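Long-range contacts in transaminase (Bacillus megaterium, PDB 5G0A), which probably transfers amino groups between amines and carbonyl compounds with S selectivity, using pyridoxal-5'-phosphate as cofactor, as a class-III omega-transaminase: residues Lys14-Arg18 with Tyr31-Pro35; Lys429-Ile433 with Lys456-Ala460; Leu64-Lys70 with Val347-Phe353; Ser360-Arg365 with Asp382-Trp388. The contacts are given in a common frame with arbitrary orientation. Residue numbers count along the deposited sequence, not the author numbering.

Contact 1. Residues Lys14-Arg18 with Tyr31-Pro35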
# COMPACT_ATOMS: atom_id res chain seq x y z
N LYS B 14 -22.70 -7.86 36.10
CA LYS B 14 -22.76 -6.54 35.49
C LYS B 14 -21.51 -5.70 35.83
O LYS B 14 -20.99 -4.97 34.98
CB LYS B 14 -24.07 -5.83 35.89
CG LYS B 14 -25.28 -6.37 35.13
CD LYS B 14 -26.63 -6.04 35.77
CE LYS B 14 -26.98 -4.57 35.77
NZ LYS B 14 -28.31 -4.39 36.45
N GLU B 15 -21.04 -5.81 37.07
CA GLU B 15 -19.86 -5.10 37.52
C GLU B 15 -18.63 -5.56 36.74
O GLU B 15 -17.86 -4.74 36.24
CB GLU B 15 -19.65 -5.31 39.03
CG GLU B 15 -18.37 -4.74 39.60
CD GLU B 15 -18.19 -5.10 41.07
OE1 GLU B 15 -18.98 -4.59 41.90
OE2 GLU B 15 -17.28 -5.90 41.39
N TRP B 16 -18.50 -6.88 36.60
CA TRP B 16 -17.40 -7.47 35.84
C TRP B 16 -17.45 -7.06 34.37
O TRP B 16 -16.40 -6.78 33.75
CB TRP B 16 -17.42 -9.01 35.92
CG TRP B 16 -17.06 -9.61 37.26
CD1 TRP B 16 -16.37 -9.02 38.29
CD2 TRP B 16 -17.33 -10.95 37.68
NE1 TRP B 16 -16.22 -9.91 39.33
CE2 TRP B 16 -16.80 -11.10 38.99
CE3 TRP B 16 -17.99 -12.03 37.09
CZ2 TRP B 16 -16.90 -12.30 39.70
CZ3 TRP B 16 -18.10 -13.23 37.81
CH2 TRP B 16 -17.55 -13.35 39.11
N ASP B 17 -18.66 -7.07 33.82
CA ASP B 17 -18.89 -6.70 32.42
C ASP B 17 -18.47 -5.24 32.22
O ASP B 17 -17.76 -4.91 31.27
CB ASP B 17 -20.35 -6.95 32.07
CG ASP B 17 -20.69 -6.61 30.63
OD1 ASP B 17 -20.88 -5.42 30.34
OD2 ASP B 17 -20.80 -7.53 29.80
N ARG B 18 -18.88 -4.35 33.14
CA ARG B 18 -18.43 -2.95 33.07
C ARG B 18 -16.90 -2.78 33.17
O ARG B 18 -16.32 -2.02 32.41
CB ARG B 18 -19.12 -2.10 34.16
CG ARG B 18 -20.58 -1.78 33.91
CD ARG B 18 -21.14 -0.91 35.05
NE ARG B 18 -22.59 -1.08 35.21
CZ ARG B 18 -23.18 -1.76 36.20
NH1 ARG B 18 -22.48 -2.33 37.17
NH2 ARG B 18 -24.50 -1.84 36.22
N TYR B 31 -22.54 3.55 28.84
CA TYR B 31 -22.88 2.15 28.79
C TYR B 31 -23.68 1.65 29.99
O TYR B 31 -23.30 1.88 31.13
CB TYR B 31 -21.60 1.31 28.72
CG TYR B 31 -21.81 -0.19 28.70
CD1 TYR B 31 -22.42 -0.82 27.61
CD2 TYR B 31 -21.32 -0.99 29.73
CE1 TYR B 31 -22.56 -2.19 27.56
CE2 TYR B 31 -21.46 -2.37 29.69
CZ TYR B 31 -22.08 -2.96 28.59
OH TYR B 31 -22.22 -4.34 28.54
N GLN B 32 -24.75 0.91 29.69
CA GLN B 32 -25.47 0.14 30.70
C GLN B 32 -25.57 -1.30 30.20
O GLN B 32 -26.11 -1.53 29.12
CB GLN B 32 -26.86 0.70 30.93
CG GLN B 32 -26.89 2.14 31.45
CD GLN B 32 -28.24 2.80 31.30
OE1 GLN B 32 -28.79 3.33 32.26
NE2 GLN B 32 -28.79 2.78 30.09
N PRO B 33 -25.03 -2.27 30.97
CA PRO B 33 -25.09 -3.67 30.51
C PRO B 33 -26.52 -4.20 30.47
O PRO B 33 -27.37 -3.78 31.27
CB PRO B 33 -24.23 -4.44 31.53
CG PRO B 33 -23.98 -3.50 32.67
CD PRO B 33 -24.39 -2.11 32.28
N VAL B 34 -26.78 -5.09 29.52
CA VAL B 34 -28.10 -5.68 29.35
C VAL B 34 -27.91 -7.19 29.46
O VAL B 34 -27.62 -7.86 28.47
CB VAL B 34 -28.76 -5.27 28.00
CG1 VAL B 34 -30.09 -5.97 27.79
CG2 VAL B 34 -28.96 -3.75 27.92
N PRO B 35 -28.09 -7.74 30.68
CA PRO B 35 -27.87 -9.17 30.84
C PRO B 35 -28.98 -10.03 30.24
O PRO B 35 -30.18 -9.77 30.40
CB PRO B 35 -27.77 -9.35 32.36
CG PRO B 35 -28.58 -8.23 32.93
CD PRO B 35 -28.38 -7.07 31.97
O HOH W 1 -21.45 -7.12 27.17

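Contact 2. Residues Lys429-Ile433 with Lys456-Ala460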
# COMPACT_ATOMS: atom_id res chain seq x y z
N LYS B 429 -43.09 -1.96 24.59
CA LYS B 429 -43.97 -3.09 24.28
C LYS B 429 -43.27 -4.46 24.36
O LYS B 429 -43.83 -5.47 23.94
CB LYS B 429 -44.62 -2.88 22.91
CG LYS B 429 -45.53 -1.66 22.81
CD LYS B 429 -46.83 -1.83 23.58
CE LYS B 429 -47.79 -2.78 22.87
NZ LYS B 429 -49.05 -3.03 23.63
N GLY B 430 -42.06 -4.46 24.91
CA GLY B 430 -41.23 -5.67 25.02
C GLY B 430 -40.74 -6.23 23.68
O GLY B 430 -40.51 -7.43 23.57
N VAL B 431 -40.61 -5.36 22.68
CA VAL B 431 -40.18 -5.77 21.34
C VAL B 431 -38.88 -5.06 20.98
O VAL B 431 -38.71 -3.87 21.26
CB VAL B 431 -41.26 -5.49 20.26
CG1 VAL B 431 -40.74 -5.80 18.85
CG2 VAL B 431 -42.52 -6.33 20.53
N LEU B 432 -37.93 -5.84 20.44
CA LEU B 432 -36.68 -5.30 19.89
C LEU B 432 -36.82 -5.21 18.38
O LEU B 432 -36.91 -6.22 17.70
CB LEU B 432 -35.49 -6.22 20.25
CG LEU B 432 -35.23 -6.40 21.76
CD1 LEU B 432 -34.35 -7.61 22.05
CD2 LEU B 432 -34.60 -5.14 22.33
N ILE B 433 -36.86 -3.99 17.86
CA ILE B 433 -37.03 -3.78 16.42
C ILE B 433 -36.47 -2.40 16.11
O ILE B 433 -36.55 -1.51 16.96
CB ILE B 433 -38.51 -3.94 15.97
CG1 ILE B 433 -38.63 -4.14 14.45
CG2 ILE B 433 -39.36 -2.76 16.45
CD1 ILE B 433 -39.94 -4.77 13.99
N LYS B 456 -47.27 -9.25 17.03
CA LYS B 456 -46.78 -8.50 18.18
C LYS B 456 -45.70 -7.48 17.79
O LYS B 456 -45.69 -6.36 18.28
CB LYS B 456 -46.27 -9.47 19.26
CG LYS B 456 -45.64 -8.80 20.48
CD LYS B 456 -45.43 -9.80 21.62
CE LYS B 456 -44.43 -9.28 22.64
NZ LYS B 456 -44.12 -10.34 23.64
N ALA B 457 -44.80 -7.88 16.90
CA ALA B 457 -43.74 -7.00 16.47
C ALA B 457 -44.31 -5.83 15.65
O ALA B 457 -43.92 -4.67 15.85
CB ALA B 457 -42.69 -7.77 15.68
N MET B 458 -45.25 -6.14 14.76
CA MET B 458 -45.84 -5.10 13.90
C MET B 458 -46.69 -4.11 14.69
O MET B 458 -46.71 -2.91 14.41
CB MET B 458 -46.63 -5.73 12.76
CG MET B 458 -45.78 -6.47 11.73
SD MET B 458 -44.64 -5.43 10.81
CE MET B 458 -43.06 -5.86 11.54
N ASP B 459 -47.39 -4.62 15.70
CA ASP B 459 -48.07 -3.77 16.69
C ASP B 459 -47.13 -2.78 17.36
O ASP B 459 -47.44 -1.59 17.46
CB ASP B 459 -48.77 -4.63 17.74
CG ASP B 459 -50.23 -4.85 17.43
OD1 ASP B 459 -51.00 -3.87 17.51
OD2 ASP B 459 -50.62 -6.00 17.14
N ALA B 460 -45.97 -3.26 17.82
CA ALA B 460 -45.01 -2.39 18.50
C ALA B 460 -44.48 -1.32 17.57
O ALA B 460 -44.23 -0.20 17.99
CB ALA B 460 -43.86 -3.21 19.08
O HOH W 2 -42.01 -9.38 25.05

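Contact 3. Residues Leu64-Lys70 with Val347-Phe353. Unlike the reference sequence in segment 64-70: Q69 (reference Pro).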
# COMPACT_ATOMS: atom_id res chain seq x y z
N LEU B 64 -32.48 -20.62 12.56
CA LEU B 64 -33.27 -21.78 13.01
C LEU B 64 -34.14 -21.49 14.23
O LEU B 64 -35.00 -22.32 14.59
CB LEU B 64 -32.34 -22.95 13.31
CG LEU B 64 -32.93 -24.35 13.12
CD1 LEU B 64 -32.99 -24.70 11.63
CD2 LEU B 64 -32.04 -25.34 13.86
N GLY B 65 -33.94 -20.34 14.86
CA GLY B 65 -34.47 -20.07 16.20
C GLY B 65 -33.45 -20.30 17.31
O GLY B 65 -32.52 -21.09 17.18
N GLN B 66 -33.65 -19.59 18.42
CA GLN B 66 -32.75 -19.68 19.55
C GLN B 66 -32.91 -21.01 20.25
O GLN B 66 -34.04 -21.43 20.55
CB GLN B 66 -33.10 -18.59 20.57
CG GLN B 66 -32.75 -17.17 20.12
CD GLN B 66 -31.30 -16.81 20.39
OE1 GLN B 66 -30.53 -17.61 20.94
NE2 GLN B 66 -30.93 -15.58 20.04
N LYS B 67 -31.78 -21.65 20.56
CA LYS B 67 -31.77 -22.84 21.44
C LYS B 67 -32.71 -23.93 20.92
O LYS B 67 -33.59 -24.46 21.63
CB LYS B 67 -32.09 -22.44 22.90
CG LYS B 67 -31.65 -23.47 23.95
CD LYS B 67 -32.01 -23.02 25.36
CE LYS B 67 -33.49 -23.21 25.68
NZ LYS B 67 -33.92 -22.21 26.71
N ASN B 68 -32.51 -24.26 19.65
CA ASN B 68 -33.22 -25.37 19.06
C ASN B 68 -32.76 -26.67 19.72
O ASN B 68 -31.57 -26.98 19.77
CB ASN B 68 -32.96 -25.41 17.55
CG ASN B 68 -33.57 -26.64 16.90
OD1 ASN B 68 -32.97 -27.71 16.90
ND2 ASN B 68 -34.74 -26.47 16.30
N GLN B 69 -33.74 -27.43 20.23
CA GLN B 69 -33.43 -28.64 20.98
C GLN B 69 -32.73 -29.71 20.17
O GLN B 69 -31.84 -30.39 20.69
CB GLN B 69 -34.71 -29.19 21.62
CG GLN B 69 -35.28 -28.19 22.61
CD GLN B 69 -34.26 -27.77 23.66
OE1 GLN B 69 -33.86 -26.60 23.73
NE2 GLN B 69 -33.79 -28.73 24.45
N LYS B 70 -33.10 -29.85 18.89
CA LYS B 70 -32.47 -30.87 18.07
C LYS B 70 -30.98 -30.54 17.79
O LYS B 70 -30.12 -31.43 17.80
CB LYS B 70 -33.24 -31.06 16.76
CG LYS B 70 -34.64 -31.62 16.92
CD LYS B 70 -35.30 -31.79 15.55
CE LYS B 70 -36.60 -32.57 15.64
NZ LYS B 70 -37.47 -32.20 14.48
N VAL B 347 -32.09 -29.93 10.23
CA VAL B 347 -33.37 -29.42 10.76
C VAL B 347 -34.05 -28.46 9.77
O VAL B 347 -35.25 -28.56 9.51
CB VAL B 347 -33.20 -28.73 12.15
CG1 VAL B 347 -34.53 -28.13 12.60
CG2 VAL B 347 -32.69 -29.73 13.18
N MET B 348 -33.26 -27.52 9.23
CA MET B 348 -33.73 -26.61 8.21
C MET B 348 -34.36 -27.36 7.02
O MET B 348 -35.43 -26.98 6.56
CB MET B 348 -32.55 -25.74 7.76
CG MET B 348 -32.90 -24.28 7.62
SD MET B 348 -31.44 -23.33 7.20
CE MET B 348 -31.12 -22.49 8.77
N MET B 349 -33.72 -28.43 6.55
CA MET B 349 -34.24 -29.21 5.43
C MET B 349 -35.49 -30.02 5.81
O MET B 349 -36.51 -29.99 5.10
CB MET B 349 -33.17 -30.15 4.87
CG MET B 349 -32.04 -29.45 4.11
SD MET B 349 -30.87 -30.61 3.38
CE MET B 349 -30.20 -31.36 4.86
N GLU B 350 -35.41 -30.73 6.93
CA GLU B 350 -36.46 -31.66 7.34
C GLU B 350 -37.77 -30.95 7.70
O GLU B 350 -38.87 -31.49 7.47
CB GLU B 350 -35.99 -32.54 8.51
CG GLU B 350 -36.42 -32.06 9.88
CD GLU B 350 -35.62 -32.64 11.03
OE1 GLU B 350 -34.77 -33.52 10.80
OE2 GLU B 350 -35.84 -32.19 12.18
N GLU B 351 -37.66 -29.74 8.26
CA GLU B 351 -38.83 -28.99 8.72
C GLU B 351 -39.23 -27.89 7.75
O GLU B 351 -40.14 -27.11 8.03
CB GLU B 351 -38.63 -28.43 10.13
CG GLU B 351 -38.35 -29.53 11.16
CD GLU B 351 -38.35 -29.05 12.60
OE1 GLU B 351 -38.76 -27.91 12.88
OE2 GLU B 351 -37.94 -29.85 13.48
N ASN B 352 -38.53 -27.85 6.61
CA ASN B 352 -38.88 -26.93 5.53
C ASN B 352 -38.86 -25.46 5.98
O ASN B 352 -39.77 -24.68 5.72
CB ASN B 352 -40.24 -27.35 4.92
CG ASN B 352 -40.32 -28.85 4.61
OD1 ASN B 352 -39.54 -29.38 3.81
ND2 ASN B 352 -41.25 -29.53 5.26
N PHE B 353 -37.79 -25.06 6.69
CA PHE B 353 -37.68 -23.68 7.15
C PHE B 353 -37.62 -22.66 6.01
O PHE B 353 -38.05 -21.53 6.16
CB PHE B 353 -36.42 -23.49 8.01
CG PHE B 353 -36.59 -23.86 9.45
CD1 PHE B 353 -36.98 -25.14 9.83
CD2 PHE B 353 -36.31 -22.93 10.45
CE1 PHE B 353 -37.13 -25.47 11.17
CE2 PHE B 353 -36.46 -23.25 11.79
CZ PHE B 353 -36.87 -24.53 12.15
O HOH W 3 -36.78 -28.36 15.41

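Contact 4. Residues Ser360-Arg365 with Asp382-Trp388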
# COMPACT_ATOMS: atom_id res chain seq x y z
N SER B 360 -43.90 -16.67 5.56
CA SER B 360 -43.94 -15.60 6.56
C SER B 360 -43.54 -14.22 6.02
O SER B 360 -44.02 -13.20 6.49
CB SER B 360 -43.12 -15.99 7.79
OG SER B 360 -43.69 -17.13 8.42
N GLY B 361 -42.66 -14.20 5.02
CA GLY B 361 -42.31 -12.96 4.33
C GLY B 361 -43.53 -12.37 3.62
O GLY B 361 -43.76 -11.17 3.72
N GLU B 362 -44.28 -13.22 2.92
CA GLU B 362 -45.53 -12.80 2.26
C GLU B 362 -46.49 -12.24 3.30
O GLU B 362 -47.14 -11.22 3.08
CB GLU B 362 -46.14 -13.96 1.47
CG GLU B 362 -45.35 -14.32 0.22
CD GLU B 362 -45.71 -15.67 -0.37
OE1 GLU B 362 -46.78 -16.23 -0.03
OE2 GLU B 362 -44.90 -16.18 -1.17
N TYR B 363 -46.55 -12.90 4.46
CA TYR B 363 -47.36 -12.38 5.56
C TYR B 363 -46.88 -11.02 6.05
O TYR B 363 -47.66 -10.07 6.19
CB TYR B 363 -47.42 -13.39 6.72
CG TYR B 363 -48.38 -12.96 7.81
CD1 TYR B 363 -49.76 -13.02 7.62
CD2 TYR B 363 -47.90 -12.48 9.04
CE1 TYR B 363 -50.64 -12.63 8.61
CE2 TYR B 363 -48.78 -12.08 10.04
CZ TYR B 363 -50.15 -12.16 9.82
OH TYR B 363 -51.03 -11.77 10.81
N ILE B 364 -45.57 -10.90 6.30
CA ILE B 364 -44.97 -9.64 6.72
C ILE B 364 -45.21 -8.55 5.66
O ILE B 364 -45.44 -7.40 6.01
CB ILE B 364 -43.44 -9.79 6.99
CG1 ILE B 364 -43.20 -10.50 8.34
CG2 ILE B 364 -42.73 -8.44 6.97
CD1 ILE B 364 -41.84 -11.18 8.45
N ARG B 365 -45.12 -8.91 4.39
CA ARG B 365 -45.43 -8.00 3.28
C ARG B 365 -46.84 -7.41 3.45
O ARG B 365 -47.00 -6.19 3.39
CB ARG B 365 -45.25 -8.74 1.93
CG ARG B 365 -45.98 -8.13 0.74
CD ARG B 365 -45.21 -6.98 0.12
NE ARG B 365 -43.93 -7.41 -0.45
CZ ARG B 365 -43.11 -6.61 -1.12
NH1 ARG B 365 -43.43 -5.34 -1.32
NH2 ARG B 365 -41.96 -7.08 -1.59
N ASP B 382 -39.25 -3.03 1.30
CA ASP B 382 -38.88 -4.04 0.35
C ASP B 382 -38.19 -5.16 1.13
O ASP B 382 -37.74 -4.96 2.25
CB ASP B 382 -37.92 -3.41 -0.67
CG ASP B 382 -37.87 -4.18 -1.98
OD1 ASP B 382 -38.64 -5.15 -2.15
OD2 ASP B 382 -37.04 -3.80 -2.84
N GLY B 383 -38.12 -6.33 0.52
CA GLY B 383 -37.56 -7.49 1.22
C GLY B 383 -38.12 -8.79 0.72
O GLY B 383 -38.69 -8.85 -0.37
N TYR B 384 -37.92 -9.83 1.53
CA TYR B 384 -38.30 -11.20 1.24
C TYR B 384 -37.96 -12.06 2.46
O TYR B 384 -37.11 -11.68 3.26
CB TYR B 384 -37.65 -11.75 -0.05
CG TYR B 384 -36.24 -11.28 -0.39
CD1 TYR B 384 -35.35 -10.83 0.59
CD2 TYR B 384 -35.78 -11.32 -1.71
CE1 TYR B 384 -34.06 -10.41 0.26
CE2 TYR B 384 -34.50 -10.92 -2.04
CZ TYR B 384 -33.64 -10.48 -1.05
OH TYR B 384 -32.36 -10.07 -1.39
N GLY B 385 -38.63 -13.20 2.60
CA GLY B 385 -38.35 -14.11 3.73
C GLY B 385 -38.38 -13.38 5.05
O GLY B 385 -39.36 -12.69 5.36
N LEU B 386 -37.31 -13.53 5.85
CA LEU B 386 -37.18 -12.78 7.09
C LEU B 386 -36.08 -11.70 7.03
O LEU B 386 -35.24 -11.59 7.93
CB LEU B 386 -36.92 -13.75 8.26
CG LEU B 386 -38.12 -14.48 8.90
CD1 LEU B 386 -39.12 -13.51 9.51
CD2 LEU B 386 -38.79 -15.43 7.91
N LEU B 387 -36.09 -10.91 5.96
CA LEU B 387 -35.16 -9.79 5.83
C LEU B 387 -35.88 -8.63 5.15
O LEU B 387 -36.17 -8.68 3.95
CB LEU B 387 -33.93 -10.22 5.02
CG LEU B 387 -32.78 -9.19 4.90
CD1 LEU B 387 -32.17 -8.85 6.26
CD2 LEU B 387 -31.71 -9.70 3.95
N TRP B 388 -36.18 -7.59 5.92
CA TRP B 388 -37.00 -6.49 5.42
C TRP B 388 -36.33 -5.15 5.67
O TRP B 388 -35.74 -4.92 6.73
CB TRP B 388 -38.44 -6.56 6.00
CG TRP B 388 -39.16 -7.77 5.44
CD1 TRP B 388 -39.14 -9.04 5.94
CD2 TRP B 388 -39.95 -7.83 4.25
NE1 TRP B 388 -39.85 -9.88 5.13
CE2 TRP B 388 -40.37 -9.16 4.09
CE3 TRP B 388 -40.35 -6.87 3.31
CZ2 TRP B 388 -41.17 -9.56 3.02
CZ3 TRP B 388 -41.13 -7.27 2.25
CH2 TRP B 388 -41.53 -8.60 2.11
O HOH W 4 -41.08 -10.05 -1.15

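Contact 1. Residues Lys14-Arg18 with Tyr31-Pro35
One direct hydrogen bond joins the N-terminal helix to the extended loop that follows it. The hydroxyl OH of Y31 donates to OD1 of the buried D17 over a very short 2.5 Å, and a water lies 2.7 Å from D17 OD2 and 3.2 Å from Y31 OH, within hydrogen-bonding reach of both residues. The remaining contacts are van der Waals, and P33 takes the largest part in them: K14 CB lies 4.0 Å from P33 CG, D17 OD1 3.7 Å from P33 CB, and R18 NE 3.6 Å from P33 CD, so that the proline ring sits among three side chains of one helical face. Farther along, the aliphatic part of K14 reaches P35, with CD 4.1 Å from CG, while its ammonium group pairs with E11. R23 packs on the Y31 ring in a cation-pi contact. The arrangement is a helix-loop packing in the N-terminal part of a class-III aminotransferase, where D17 and V34 also meet the second subunit.

Contact 2. Residues Lys429-Ile433 with Lys456-Ala460
The chain from K429 to I433 turns through G430, whose phi of 67° is positive, into the short strand 431-432, and runs past one face of helix 451-468. Two CA pairs mark the approach: K429 to A460 at 5.9 Å and V431 to A457 at 6.2 Å. The small side chains of A457 and A460 allow this closeness. V431 is the main apolar knob, with CB 3.7 Å from A460 CB and CG1 4.2 Å from A457 CB; I433 continues the row, its CD1 4.1 Å from M458 CE. K429 covers A460 at the exposed end, CB to CB 3.9 Å. K456 stretches along the turn until a water links the segments, accepting from K456 NZ at 2.7 Å and donating to G430 O at 2.9 Å; the ammonium also bonds to the Y43 hydroxyl. Strand 431-432 is the outermost strand, within this chain, of a sheet where it pairs with 51-54. Helix 418-427 touches I433 and A460, and helix 353-374 packs against M458.

Contact 3. Residues Leu64-Lys70 with Val347-Phe353
L64 is the bump that shapes this contact. Its side chain, 105 Å² of the residue being covered, enters a hollow formed by V347, M348 and F353 where helix 335-350 gives way to the next helix. CD1 of L64 lies 3.9 Å from V347 CG1 and 4.0 Å from M348 CG, and it rests over the face of the F353 ring, 3.9 Å from the centroid and 14° off the normal, a CH-pi contact. The chain turns at N352, a Schellman motif with positive phi, and so places F353 beside L64. V347 is the counterpart bump: its CG1 is 4.1 Å from N68 ND2 and its CG2 3.9 Å from K70 CB. Beyond this apolar patch the extended K70 side chain bridges to the helix end, its NZ forming salt bridges with E350 OE2 at 2.8 Å and E351 OE2 at 2.6 Å. A water lies between N68 and E351, accepting from N68 ND2 at 2.9 Å and donating to E351 OE2 at 2.7 Å, while N68 OD1 caps V71 N at the start of helix 69-78. Helix 335-350 thus packs its C-terminal end on the loop leading into helix 69-78; M349 faces helix 92-105, and Q66 and K67 touch the second subunit.

Contact 4. Residues Ser360-Arg365 with Asp382-Trp388
W388 has the most surface covered here, 91 Å², and its indole lies against helix 353-374. CG2 of I364 sits over the five-membered ring, 3.6 Å from its centroid and 6° off the normal, in a CH-pi contact, while I364 CD1 meets L386 CD1 at 3.7 Å. R365 passes the far end of the indole, with NE 3.7 Å from W388 CH2. Its NH2 stands 3.9 Å from D382 OD1, a long salt bridge, and donates to a water at 3.1 Å that in turn donates to G383 O at 2.8 Å. Close approach depends on G361: its CA is 3.1 Å from G385 O, and a beta carbon there would clash with G385 N. The same G385 O accepts a 2.9 Å hydrogen bond from W388 NE1, which ties the indole to the hairpin turn between strands 378-384 and 387-392. The chemistry is therefore that of a buried apolar interface in which the indole NH is satisfied within its own hairpin, while the long R365-D382 salt bridge and the bridging water lie at its border.

How the contacts relate
Contacts 2, 3 and 4 are linked through helix 353-374: F353 of contact 3 begins it and joins it to the N-terminal residues 64-70, contact 4 lies on its next turns, and M458 of contact 2 packs on K367, L368 and L371 farther along. Centres of contacts 2 and 4 are 16 Å apart, those of contacts 3 and 4 19 Å, with nearest atoms about 5 and 6 Å apart. Contact 1 is more peripheral, its centre 34 Å from that of contact 4, though its nearest atoms come within about 7 Å of contact 2. Contacts 1, 2 and 3 all reach the second subunit, V34 and L432 both packing on its Y89. None of the residues in the four contacts lines the pyridoxal-5'-phosphate pocket, which includes K298.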